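Local coordinates for succinate-semialdehyde dehydrogenase (Synechococcus sp., PDB 4ITA), which oxidises succinic semialdehyde to succinate, probably with NADP+ as the electron acceptor, as a member of the aldehyde dehydrogenase family, at residues Ala68-Gln80 / Pro296-Thr308. Residues are numbered along the deposited sequence; the frame is centred on the assembly and turned at random.
Sequences AEIMTTEMGKTHQ and PMAPETDIGPLAT
Pro296 meets the turn between helices 64-75 and 79-103 with both its ring and its carbonyl. The ring sits against the carbonyl oxygens of Gly76 and Lys77, while Pro296 CG touches Thr72 CG2 at 3.6 Å. Pro296 O takes the N-H of His79 in a nearly straight bond (His79 N to Pro296 O 2.8 Å, 173° at the hydrogen), although the donor stands above the carbonyl plane. The bond gives an acceptor to the N-H of the first residue of helix 79-103, just after Thr78 at the N-cap. Met297, bent at both chi2 and chi3, brings SD to 3.7 Å from Thr72 CG2 and lays its methyl CE over one face of the His79 imidazole, 3.9 Å from the ring centroid, as a CH-pi contact. The imidazole, whose main polar partner is Ser65, reaches this methyl because its CG lies anti to the backbone N (chi1 -175°); an alanine here would probably leave Ser65 without its mate, the methionine methyl without its flat partner and water 3, which joins ND1 to Met297 O, with one anchor fewer. Pro299 packs obliquely on the bent Gln80 chain. Farther on, Thr78 CG2 rests 3.5 Å from Thr301 O. Gly304 CA passes 3.9 Å from Gly76 O, which also accepts a hydrogen bond from Asn260 ND2. Water 2 bridges Pro305 O and Met75 O, and Ala307 CB abuts Met75 O at 3.4 Å. Thus the loop before helix 309-325 packs along the short turn that joins helices 64-75 and 79-103; the side chain of Ala307 lies about 8 Å from the bound NADPH, beside the cofactor site of the Rossmann-type aldehyde dehydrogenase fold.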
loop_
_atom_site.group_PDB
_atom_site.type_symbol
_atom_site.label_atom_id
_atom_site.label_comp_id
_atom_site.label_asym_id
_atom_site.label_seq_id
_atom_site.Cartn_x
_atom_site.Cartn_y
_atom_site.Cartn_z
ATOM N N ALA A 68 -22.992 22.927 -7.242
ATOM C CA ALA A 68 -22.737 22.666 -8.653
ATOM C C ALA A 68 -22.299 23.929 -9.388
ATOM O O ALA A 68 -21.425 23.879 -10.253
ATOM C CB ALA A 68 -23.970 22.065 -9.304
ATOM N N GLU A 69 -22.891 25.067 -9.039
ATOM C CA GLU A 69 -22.532 26.323 -9.692
ATOM C C GLU A 69 -21.082 26.684 -9.416
ATOM O O GLU A 69 -20.388 27.238 -10.278
ATOM C CB GLU A 69 -23.455 27.461 -9.246
ATOM C CG GLU A 69 -23.223 28.762 -9.998
ATOM C CD GLU A 69 -24.238 29.834 -9.648
ATOM O OE1 GLU A 69 -24.885 29.722 -8.587
ATOM O OE2 GLU A 69 -24.384 30.788 -10.440
ATOM N N ILE A 70 -20.604 26.364 -8.216
ATOM C CA ILE A 70 -19.208 26.640 -7.886
ATOM C C ILE A 70 -18.304 25.802 -8.785
ATOM O O ILE A 70 -17.343 26.324 -9.358
ATOM C CB ILE A 70 -18.879 26.345 -6.408
ATOM C CG1 ILE A 70 -19.792 27.144 -5.472
ATOM C CG2 ILE A 70 -17.421 26.669 -6.116
ATOM C CD1 ILE A 70 -19.625 26.754 -4.011
ATOM N N MET A 71 -18.621 24.511 -8.912
ATOM C CA MET A 71 -17.843 23.598 -9.757
ATOM C C MET A 71 -17.799 24.088 -11.200
ATOM O O MET A 71 -16.730 24.186 -11.807
ATOM C CB MET A 71 -18.415 22.172 -9.719
ATOM C CG MET A 71 -18.406 21.488 -8.341
ATOM S SD MET A 71 -18.951 19.748 -8.374
ATOM C CE MET A 71 -20.286 19.782 -7.160
ATOM N N THR A 72 -18.966 24.383 -11.758
ATOM C CA THR A 72 -19.060 24.850 -13.139
ATOM C C THR A 72 -18.289 26.146 -13.361
ATOM O O THR A 72 -17.570 26.284 -14.349
ATOM C CB THR A 72 -20.531 25.023 -13.539
ATOM O OG1 THR A 72 -21.182 23.751 -13.464
ATOM C CG2 THR A 72 -20.657 25.579 -14.955
ATOM N N THR A 73 -18.422 27.089 -12.436
ATOM C CA THR A 73 -17.726 28.358 -12.556
ATOM C C THR A 73 -16.212 28.172 -12.575
ATOM O O THR A 73 -15.512 28.798 -13.370
ATOM C CB THR A 73 -18.098 29.294 -11.397
ATOM O OG1 THR A 73 -19.500 29.577 -11.460
ATOM C CG2 THR A 73 -17.307 30.596 -11.460
ATOM N N GLU A 74 -15.701 27.314 -11.697
ATOM C CA GLU A 74 -14.255 27.160 -11.581
ATOM C C GLU A 74 -13.622 26.272 -12.645
ATOM O O GLU A 74 -12.519 26.557 -13.102
ATOM C CB GLU A 74 -13.857 26.650 -10.191
ATOM C CG GLU A 74 -14.160 27.628 -9.067
ATOM C CD GLU A 74 -13.361 27.340 -7.814
ATOM O OE1 GLU A 74 -13.490 26.219 -7.266
ATOM O OE2 GLU A 74 -12.606 28.241 -7.383
ATOM N N MET A 75 -14.296 25.189 -13.031
ATOM C CA MET A 75 -13.639 24.212 -13.894
ATOM C C MET A 75 -14.431 23.752 -15.119
ATOM O O MET A 75 -13.966 22.895 -15.865
ATOM C CB MET A 75 -13.070 23.044 -13.078
ATOM C CG MET A 75 -14.049 22.380 -12.109
ATOM S SD MET A 75 -15.389 21.413 -12.891
ATOM C CE MET A 75 -14.423 20.182 -13.801
ATOM N N GLY A 76 -15.616 24.322 -15.323
ATOM C CA GLY A 76 -16.287 24.242 -16.615
ATOM C C GLY A 76 -17.144 23.030 -16.941
ATOM O O GLY A 76 -17.700 22.954 -18.038
ATOM N N LYS A 77 -17.269 22.075 -16.025
ATOM C CA LYS A 77 -18.172 20.951 -16.285
ATOM C C LYS A 77 -19.620 21.451 -16.296
ATOM O O LYS A 77 -19.925 22.477 -15.685
ATOM C CB LYS A 77 -17.984 19.821 -15.264
ATOM C CG LYS A 77 -18.648 20.056 -13.918
ATOM C CD LYS A 77 -18.277 18.958 -12.924
ATOM C CE LYS A 77 -19.018 17.682 -13.229
ATOM N NZ LYS A 77 -18.279 16.476 -12.739
ATOM N N THR A 78 -20.511 20.750 -16.993
ATOM C CA THR A 78 -21.887 21.227 -17.065
ATOM C C THR A 78 -22.507 21.292 -15.674
ATOM O O THR A 78 -22.199 20.473 -14.794
ATOM C CB THR A 78 -22.782 20.354 -17.956
ATOM O OG1 THR A 78 -22.910 19.048 -17.378
ATOM C CG2 THR A 78 -22.210 20.252 -19.366
ATOM N N HIS A 79 -23.369 22.279 -15.467
ATOM C CA HIS A 79 -24.050 22.432 -14.193
ATOM C C HIS A 79 -24.848 21.172 -13.854
ATOM O O HIS A 79 -24.880 20.733 -12.698
ATOM C CB HIS A 79 -24.958 23.661 -14.235
ATOM C CG HIS A 79 -25.610 23.980 -12.927
ATOM N ND1 HIS A 79 -26.974 23.940 -12.752
ATOM C CD2 HIS A 79 -25.084 24.345 -11.734
ATOM C CE1 HIS A 79 -27.265 24.269 -11.503
ATOM N NE2 HIS A 79 -26.136 24.524 -10.868
ATOM N N GLN A 80 -25.471 20.568 -14.857
ATOM C CA GLN A 80 -26.239 19.354 -14.628
ATOM C C GLN A 80 -25.366 18.193 -14.155
ATOM O O GLN A 80 -25.751 17.455 -13.247
ATOM C CB GLN A 80 -27.049 18.972 -15.870
ATOM C CG GLN A 80 -28.151 19.975 -16.205
ATOM C CD GLN A 80 -29.121 20.214 -15.051
ATOM O OE1 GLN A 80 -29.381 21.356 -14.668
ATOM N NE2 GLN A 80 -29.666 19.138 -14.502
ATOM N N PRO A 296 -21.666 25.970 -19.988
ATOM C CA PRO A 296 -21.987 24.807 -19.155
ATOM C C PRO A 296 -23.096 25.068 -18.126
ATOM O O PRO A 296 -23.685 24.117 -17.612
ATOM C CB PRO A 296 -20.650 24.484 -18.475
ATOM C CG PRO A 296 -19.897 25.780 -18.473
ATOM C CD PRO A 296 -20.283 26.435 -19.783
ATOM N N MET A 297 -23.402 26.332 -17.850
ATOM C CA MET A 297 -24.522 26.634 -16.958
ATOM C C MET A 297 -25.887 26.362 -17.594
ATOM O O MET A 297 -26.872 26.172 -16.884
ATOM C CB MET A 297 -24.456 28.074 -16.443
ATOM C CG MET A 297 -23.446 28.306 -15.325
ATOM S SD MET A 297 -23.685 27.373 -13.771
ATOM C CE MET A 297 -25.365 27.801 -13.314
ATOM N N ALA A 298 -25.949 26.323 -18.925
ATOM C CA ALA A 298 -27.202 26.035 -19.622
ATOM C C ALA A 298 -27.523 24.544 -19.569
ATOM O O ALA A 298 -26.673 23.720 -19.885
ATOM C CB ALA A 298 -27.125 26.513 -21.059
ATOM N N PRO A 299 -28.757 24.185 -19.177
ATOM C CA PRO A 299 -29.087 22.767 -18.974
ATOM C C PRO A 299 -29.016 21.910 -20.240
ATOM O O PRO A 299 -28.872 20.689 -20.152
ATOM C CB PRO A 299 -30.523 22.812 -18.436
ATOM C CG PRO A 299 -31.054 24.150 -18.854
ATOM C CD PRO A 299 -29.874 25.071 -18.804
ATOM N N GLU A 300 -29.099 22.543 -21.402
ATOM C CA GLU A 300 -29.072 21.817 -22.668
ATOM C C GLU A 300 -27.648 21.522 -23.158
ATOM O O GLU A 300 -27.450 20.763 -24.104
ATOM C CB GLU A 300 -29.820 22.613 -23.736
ATOM C CG GLU A 300 -29.165 23.949 -24.070
ATOM C CD GLU A 300 -29.676 25.107 -23.224
ATOM O OE1 GLU A 300 -29.325 26.266 -23.540
ATOM O OE2 GLU A 300 -30.433 24.863 -22.259
ATOM N N THR A 301 -26.654 22.124 -22.517
ATOM C CA THR A 301 -25.269 21.950 -22.948
ATOM C C THR A 301 -24.738 20.546 -22.660
ATOM O O THR A 301 -24.893 20.033 -21.552
ATOM C CB THR A 301 -24.361 23.000 -22.284
ATOM O OG1 THR A 301 -24.774 24.304 -22.709
ATOM C CG2 THR A 301 -22.900 22.782 -22.658
ATOM N N ASP A 302 -24.125 19.925 -23.665
ATOM C CA ASP A 302 -23.412 18.659 -23.474
ATOM C C ASP A 302 -21.940 18.884 -23.156
ATOM O O ASP A 302 -21.381 18.247 -22.267
ATOM C CB ASP A 302 -23.495 17.795 -24.735
ATOM C CG ASP A 302 -24.887 17.273 -24.997
ATOM O OD1 ASP A 302 -25.461 16.623 -24.104
ATOM O OD2 ASP A 302 -25.414 17.525 -26.101
ATOM N N ILE A 303 -21.318 19.788 -23.902
ATOM C CA ILE A 303 -19.883 20.008 -23.834
ATOM C C ILE A 303 -19.585 21.460 -23.459
ATOM O O ILE A 303 -19.870 22.372 -24.235
ATOM C CB ILE A 303 -19.207 19.735 -25.208
ATOM C CG1 ILE A 303 -19.590 18.357 -25.761
ATOM C CG2 ILE A 303 -17.694 19.898 -25.111
ATOM C CD1 ILE A 303 -19.094 17.192 -24.932
ATOM N N GLY A 304 -19.039 21.671 -22.263
ATOM C CA GLY A 304 -18.500 22.970 -21.888
ATOM C C GLY A 304 -17.042 23.084 -22.303
ATOM O O GLY A 304 -16.523 22.227 -23.015
ATOM N N PRO A 305 -16.361 24.140 -21.848
ATOM C CA PRO A 305 -14.944 24.313 -22.166
ATOM C C PRO A 305 -14.096 23.318 -21.379
ATOM O O PRO A 305 -14.539 22.832 -20.336
ATOM C CB PRO A 305 -14.652 25.731 -21.659
ATOM C CG PRO A 305 -15.583 25.876 -20.477
ATOM C CD PRO A 305 -16.843 25.147 -20.882
ATOM N N LEU A 306 -12.898 23.024 -21.866
ATOM C CA LEU A 306 -11.913 22.325 -21.053
ATOM C C LEU A 306 -11.538 23.213 -19.869
ATOM O O LEU A 306 -11.739 24.429 -19.905
ATOM C CB LEU A 306 -10.682 21.982 -21.887
ATOM C CG LEU A 306 -10.976 21.098 -23.099
ATOM C CD1 LEU A 306 -9.701 20.863 -23.884
ATOM C CD2 LEU A 306 -11.602 19.771 -22.669
ATOM N N ALA A 307 -10.980 22.625 -18.822
ATOM C CA ALA A 307 -10.861 23.360 -17.564
ATOM C C ALA A 307 -9.810 24.457 -17.572
ATOM O O ALA A 307 -9.943 25.440 -16.845
ATOM C CB ALA A 307 -10.605 22.421 -16.421
ATOM N N THR A 308 -8.744 24.279 -18.347
ATOM C CA THR A 308 -7.627 25.225 -18.317
ATOM C C THR A 308 -7.051 25.455 -19.704
ATOM O O THR A 308 -7.229 24.638 -20.607
ATOM C CB THR A 308 -6.460 24.741 -17.413
ATOM O OG1 THR A 308 -5.740 23.697 -18.074
ATOM C CG2 THR A 308 -6.950 24.249 -16.045
HETATM O O HOH W 1 -10.234 25.668 -14.219
HETATM O O HOH W 2 -14.256 21.457 -18.100
HETATM O O HOH W 3 -28.288 24.073 -15.387
HETATM O O HOH W 4 -25.893 22.069 -17.426
#